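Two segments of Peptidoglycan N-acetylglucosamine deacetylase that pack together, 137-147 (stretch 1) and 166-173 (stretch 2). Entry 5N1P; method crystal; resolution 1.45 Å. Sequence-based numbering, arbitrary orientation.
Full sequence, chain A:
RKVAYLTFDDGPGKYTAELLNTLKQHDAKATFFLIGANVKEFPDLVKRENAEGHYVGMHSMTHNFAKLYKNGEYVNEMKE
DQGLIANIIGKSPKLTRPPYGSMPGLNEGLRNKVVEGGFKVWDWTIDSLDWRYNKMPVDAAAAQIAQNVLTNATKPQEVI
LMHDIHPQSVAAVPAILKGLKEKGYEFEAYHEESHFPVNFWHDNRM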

ATOM      1  N   PRO A 137       8.677  18.007 -12.886  1.00 40.19           N
ATOM      2  CA  PRO A 137      10.065  17.522 -12.837  1.00 44.81           C
ATOM      3  C   PRO A 137      10.324  16.627 -11.631  1.00 42.32           C
ATOM      4  O   PRO A 137       9.955  16.974 -10.508  1.00 38.35           O
ATOM      5  CB  PRO A 137      10.880  18.812 -12.750  1.00 49.42           C
ATOM      6  CG  PRO A 137      10.059  19.796 -13.502  1.00 46.69           C
ATOM      7  CD  PRO A 137       8.624  19.457 -13.146  1.00 42.61           C
ATOM      8  N   VAL A 138      10.951  15.483 -11.872  1.00 41.39           N
ATOM      9  CA  VAL A 138      10.943  14.398 -10.903  1.00 35.62           C
ATOM     10  C   VAL A 138      11.709  14.687  -9.617  1.00 32.98           C
ATOM     11  O   VAL A 138      11.201  14.433  -8.529  1.00 34.36           O
ATOM     12  CB  VAL A 138      11.495  13.110 -11.539  1.00 38.80           C
ATOM     13  CG1 VAL A 138      11.618  12.007 -10.500  1.00 44.61           C
ATOM     14  CG2 VAL A 138      10.591  12.675 -12.681  1.00 44.35           C
ATOM     15  N   ASP A 139      12.924  15.213  -9.719  1.00 35.86           N
ATOM     16  CA  ASP A 139      13.716  15.399  -8.508  1.00 40.79           C
ATOM     17  C   ASP A 139      13.130  16.482  -7.590  1.00 37.31           C
ATOM     18  O   ASP A 139      13.137  16.329  -6.365  1.00 33.87           O
ATOM     19  CB  ASP A 139      15.169  15.706  -8.870  1.00 52.24           C
ATOM     20  CG  ASP A 139      15.909  14.475  -9.368  1.00 66.07           C
ATOM     21  OD1 ASP A 139      15.488  13.347  -9.027  1.00 66.55           O
ATOM     22  OD2 ASP A 139      16.911  14.628 -10.099  1.00 81.21           O
ATOM     23  N   ALA A 140      12.590  17.547  -8.171  1.00 33.48           N
ATOM     24  CA  ALA A 140      11.958  18.588  -7.360  1.00 37.70           C
ATOM     25  C   ALA A 140      10.671  18.072  -6.728  1.00 35.45           C
ATOM     26  O   ALA A 140      10.377  18.371  -5.566  1.00 36.09           O
ATOM     27  CB  ALA A 140      11.675  19.833  -8.193  1.00 40.95           C
ATOM     28  N   ALA A 141       9.902  17.303  -7.497  1.00 30.83           N
ATOM     29  CA  ALA A 141       8.651  16.735  -6.997  1.00 31.86           C
ATOM     30  C   ALA A 141       8.934  15.778  -5.853  1.00 29.27           C
ATOM     31  O   ALA A 141       8.225  15.778  -4.848  1.00 30.79           O
ATOM     32  CB  ALA A 141       7.896  16.009  -8.121  1.00 27.57           C
ATOM     33  N   ALA A 142       9.975  14.964  -6.019  1.00 28.57           N
ATOM     34  CA  ALA A 142      10.383  13.998  -5.005  1.00 30.27           C
ATOM     35  C   ALA A 142      10.735  14.669  -3.684  1.00 30.53           C
ATOM     36  O   ALA A 142      10.351  14.185  -2.615  1.00 29.92           O
ATOM     37  CB  ALA A 142      11.572  13.168  -5.507  1.00 27.34           C
ATOM     38  N   ALA A 143      11.473  15.772  -3.759  1.00 33.82           N
ATOM     39  CA  ALA A 143      11.860  16.504  -2.560  1.00 33.50           C
ATOM     40  C   ALA A 143      10.622  17.013  -1.818  1.00 34.12           C
ATOM     41  O   ALA A 143      10.564  16.973  -0.588  1.00 37.51           O
ATOM     42  CB  ALA A 143      12.790  17.663  -2.917  1.00 36.61           C
ATOM     43  N   GLN A 144       9.635  17.484  -2.577  1.00 32.41           N
ATOM     44  CA  GLN A 144       8.396  18.004  -1.996  1.00 41.25           C
ATOM     45  C   GLN A 144       7.572  16.880  -1.369  1.00 32.42           C
ATOM     46  O   GLN A 144       6.990  17.033  -0.302  1.00 35.67           O
ATOM     47  CB  GLN A 144       7.570  18.734  -3.058  1.00 37.11           C
ATOM     48  CG  GLN A 144       6.231  19.266  -2.559  1.00 42.68           C
ATOM     49  CD  GLN A 144       6.355  20.443  -1.618  1.00 51.31           C
ATOM     50  OE1 GLN A 144       5.753  20.458  -0.540  1.00 50.73           O
ATOM     51  NE2 GLN A 144       7.116  21.453  -2.028  1.00 44.77           N
ATOM     52  N   ILE A 145       7.525  15.744  -2.044  1.00 28.50           N
ATOM     53  CA  ILE A 145       6.843  14.576  -1.498  1.00 27.19           C
ATOM     54  C   ILE A 145       7.510  14.115  -0.204  1.00 32.45           C
ATOM     55  O   ILE A 145       6.836  13.800   0.784  1.00 32.95           O
ATOM     56  CB  ILE A 145       6.826  13.442  -2.527  1.00 26.56           C
ATOM     57  CG1 ILE A 145       5.924  13.838  -3.687  1.00 28.10           C
ATOM     58  CG2 ILE A 145       6.341  12.136  -1.896  1.00 25.78           C
ATOM     59  CD1 ILE A 145       6.098  12.961  -4.915  1.00 26.64           C
ATOM     60  N   ALA A 146       8.839  14.107  -0.197  1.00 30.52           N
ATOM     61  CA  ALA A 146       9.565  13.704   0.989  1.00 31.39           C
ATOM     62  C   ALA A 146       9.228  14.634   2.160  1.00 33.72           C
ATOM     63  O   ALA A 146       8.980  14.167   3.270  1.00 37.54           O
ATOM     64  CB  ALA A 146      11.061  13.678   0.721  1.00 37.23           C
ATOM     65  N   GLN A 147       9.173  15.944   1.922  1.00 34.67           N
ATOM     66  CA  GLN A 147       8.850  16.841   3.029  1.00 40.34           C
ATOM     67  C   GLN A 147       7.384  16.692   3.453  1.00 36.92           C
ATOM     68  O   GLN A 147       7.063  16.897   4.619  1.00 44.18           O
ATOM     69  CB  GLN A 147       9.165  18.306   2.695  1.00 57.40           C
ATOM     70  CG  GLN A 147       8.387  18.908   1.546  1.00 69.33           C
ATOM     71  CD  GLN A 147       8.282  20.419   1.653  1.00 85.43           C
ATOM     72  OE1 GLN A 147       8.235  20.967   2.753  1.00 92.64           O
ATOM     73  NE2 GLN A 147       8.288  21.100   0.516  1.00 84.04           N
ATOM     74  N   HIS A 166       4.161   5.926 -10.140  1.00 32.60           N
ATOM     75  CA  HIS A 166       4.588   7.279 -10.494  1.00 34.17           C
ATOM     76  C   HIS A 166       6.059   7.492 -10.163  1.00 30.32           C
ATOM     77  O   HIS A 166       6.502   7.177  -9.053  1.00 29.08           O
ATOM     78  CB  HIS A 166       3.735   8.319  -9.771  1.00 34.01           C
ATOM     79  CG  HIS A 166       2.290   8.275 -10.153  1.00 46.21           C
ATOM     80  ND1 HIS A 166       1.275   8.508  -9.252  1.00 53.87           N
ATOM     81  CD2 HIS A 166       1.691   8.024 -11.340  1.00 48.88           C
ATOM     82  CE1 HIS A 166       0.111   8.400  -9.866  1.00 57.10           C
ATOM     83  NE2 HIS A 166       0.336   8.105 -11.135  1.00 58.89           N
ATOM     84  N   PRO A 167       6.813   8.041 -11.126  1.00 29.53           N
ATOM     85  CA  PRO A 167       8.270   8.214 -11.026  1.00 30.07           C
ATOM     86  C   PRO A 167       8.670   9.059  -9.817  1.00 30.22           C
ATOM     87  O   PRO A 167       9.650   8.763  -9.128  1.00 29.26           O
ATOM     88  CB  PRO A 167       8.642   8.956 -12.317  1.00 39.20           C
ATOM     89  CG  PRO A 167       7.450   8.914 -13.189  1.00 41.31           C
ATOM     90  CD  PRO A 167       6.251   8.678 -12.330  1.00 26.65           C
ATOM     91  N   GLN A 168       7.910  10.119  -9.567  1.00 30.65           N
ATOM     92  CA  GLN A 168       8.295  11.057  -8.520  1.00 30.95           C
ATOM     93  C   GLN A 168       8.157  10.429  -7.131  1.00 28.10           C
ATOM     94  O   GLN A 168       8.889  10.788  -6.213  1.00 29.03           O
ATOM     95  CB  GLN A 168       7.482  12.357  -8.628  1.00 33.45           C
ATOM     96  CG  GLN A 168       6.018  12.266  -8.240  1.00 35.38           C
ATOM     97  CD  GLN A 168       5.105  11.839  -9.373  1.00 41.45           C
ATOM     98  OE1 GLN A 168       5.557  11.335 -10.402  1.00 36.56           O
ATOM     99  NE2 GLN A 168       3.801  12.057  -9.191  1.00 36.91           N
ATOM    100  N   SER A 169       7.231   9.482  -6.983  1.00 26.97           N
ATOM    101  CA  SER A 169       7.057   8.769  -5.724  1.00 25.90           C
ATOM    102  C   SER A 169       8.253   7.886  -5.434  1.00 25.77           C
ATOM    103  O   SER A 169       8.810   7.895  -4.343  1.00 27.43           O
ATOM    104  CB  SER A 169       5.788   7.910  -5.765  1.00 28.73           C
ATOM    105  OG  SER A 169       4.687   8.680  -6.210  1.00 43.31           O
ATOM    106  N   VAL A 170       8.642   7.102  -6.426  1.00 24.73           N
ATOM    107  CA  VAL A 170       9.792   6.226  -6.266  1.00 25.39           C
ATOM    108  C   VAL A 170      11.066   7.043  -5.982  1.00 27.39           C
ATOM    109  O   VAL A 170      11.894   6.667  -5.134  1.00 29.01           O
ATOM    110  CB  VAL A 170       9.941   5.329  -7.519  1.00 25.54           C
ATOM    111  CG1 VAL A 170      11.236   4.517  -7.455  1.00 28.27           C
ATOM    112  CG2 VAL A 170       8.721   4.426  -7.632  1.00 27.08           C
ATOM    113  N   ALA A 171      11.201   8.194  -6.634  1.00 25.07           N
ATOM    114  CA  ALA A 171      12.366   9.049  -6.434  1.00 26.48           C
ATOM    115  C   ALA A 171      12.416   9.681  -5.036  1.00 26.85           C
ATOM    116  O   ALA A 171      13.473  10.080  -4.559  1.00 31.30           O
ATOM    117  CB  ALA A 171      12.394  10.136  -7.491  1.00 27.15           C
ATOM    118  N   ALA A 172      11.261   9.763  -4.387  1.00 26.96           N
ATOM    119  CA  ALA A 172      11.186  10.392  -3.079  1.00 29.91           C
ATOM    120  C   ALA A 172      11.629   9.441  -1.974  1.00 26.34           C
ATOM    121  O   ALA A 172      11.942   9.870  -0.867  1.00 32.28           O
ATOM    122  CB  ALA A 172       9.749  10.883  -2.808  1.00 28.50           C
ATOM    123  N   VAL A 173      11.663   8.150  -2.273  1.00 26.14           N
ATOM    124  CA  VAL A 173      11.851   7.168  -1.216  1.00 26.69           C
ATOM    125  C   VAL A 173      13.219   7.264  -0.495  1.00 30.82           C
ATOM    126  O   VAL A 173      13.246   7.197   0.733  1.00 32.57           O
ATOM    127  CB  VAL A 173      11.592   5.752  -1.771  1.00 23.05           C
ATOM    128  CG1 VAL A 173      12.003   4.690  -0.771  1.00 32.75           C
ATOM    129  CG2 VAL A 173      10.111   5.621  -2.056  1.00 23.18           C
TER

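This is a close, apolar crossing of two helices, built around alanines and flanked by Val138 and Ile145, with no hydrogen bond passing between the two stretches. The helix axes, taken over 138-147 and 167-173, approach to 7.8 Å with an angle of 62° between their N-to-C directions, and together the stretches bury 374 Å², counting both sides.

The tightest backbone approach lies at Ala142 and Ala172, whose CA atoms are 4.2 Å apart. Both CA-to-CB bonds point toward the opposing stretch; the side chain of each is a single methyl, and each methyl lies against backbone atoms of the other helix. Ala172 CB lies 3.4 Å from Ala142 O, while the two CB atoms are 4.0 Å apart. Ala142 CB in turn sits 3.6 Å from Ala171 C, 3.7 Å from Ala171 CB and 3.7 Å from Gln168 O, so this one methyl packs against main-chain as well as side-chain atoms of the second helix. The carbonyl approached by Ala172 CB is already engaged within its own helix, since Ala146 N donates to Ala142 O at 2.9 Å.

Toward the start of both helices, Val138 in the t rotamer supplies the next contacts. Its CA-to-CB bond points sideways, yet CG1 reaches Ala171 CB at 3.6 Å and Gln168 CA at 4.0 Å, and CG2 lies 4.2 Å from Pro167 CB. A second close backbone pairing occurs here, with Val138 CA 4.9 Å from Gln168 CA.

One turn beyond Ala142, Ile145 (chi1 m, chi2 t) touches three residues of the second helix. Its CG2 is 3.7 Å from Ala172 CB, whereas CD1 extends to Gln168 CG at 3.4 Å and lies 4.2 Å from Ser169 N. Gln168 therefore contributes through its aliphatic carbons: Gln168 CB also meets Ala141 CB at 3.7 Å. The end of this side chain leads away from the first stretch, and its NE2 is hydrogen-bonded elsewhere in the structure, so this polar group is satisfied outside the contact.

The spacing of the contacting residues follows the helical repeat. Val138, Ala141, Ala142, Ile145 and Ala146 recur at intervals of three and four, as do Gln168, Ala171 and Ala172. Backbone hydrogen bonds support this periodicity in the first helix, including Ala142 N to Val138 O at 2.8 Å and Ile145 N to Ala141 O at 2.9 Å. By contrast, Ala140, Ala143, Val170 and Val173 make no contact across the pair.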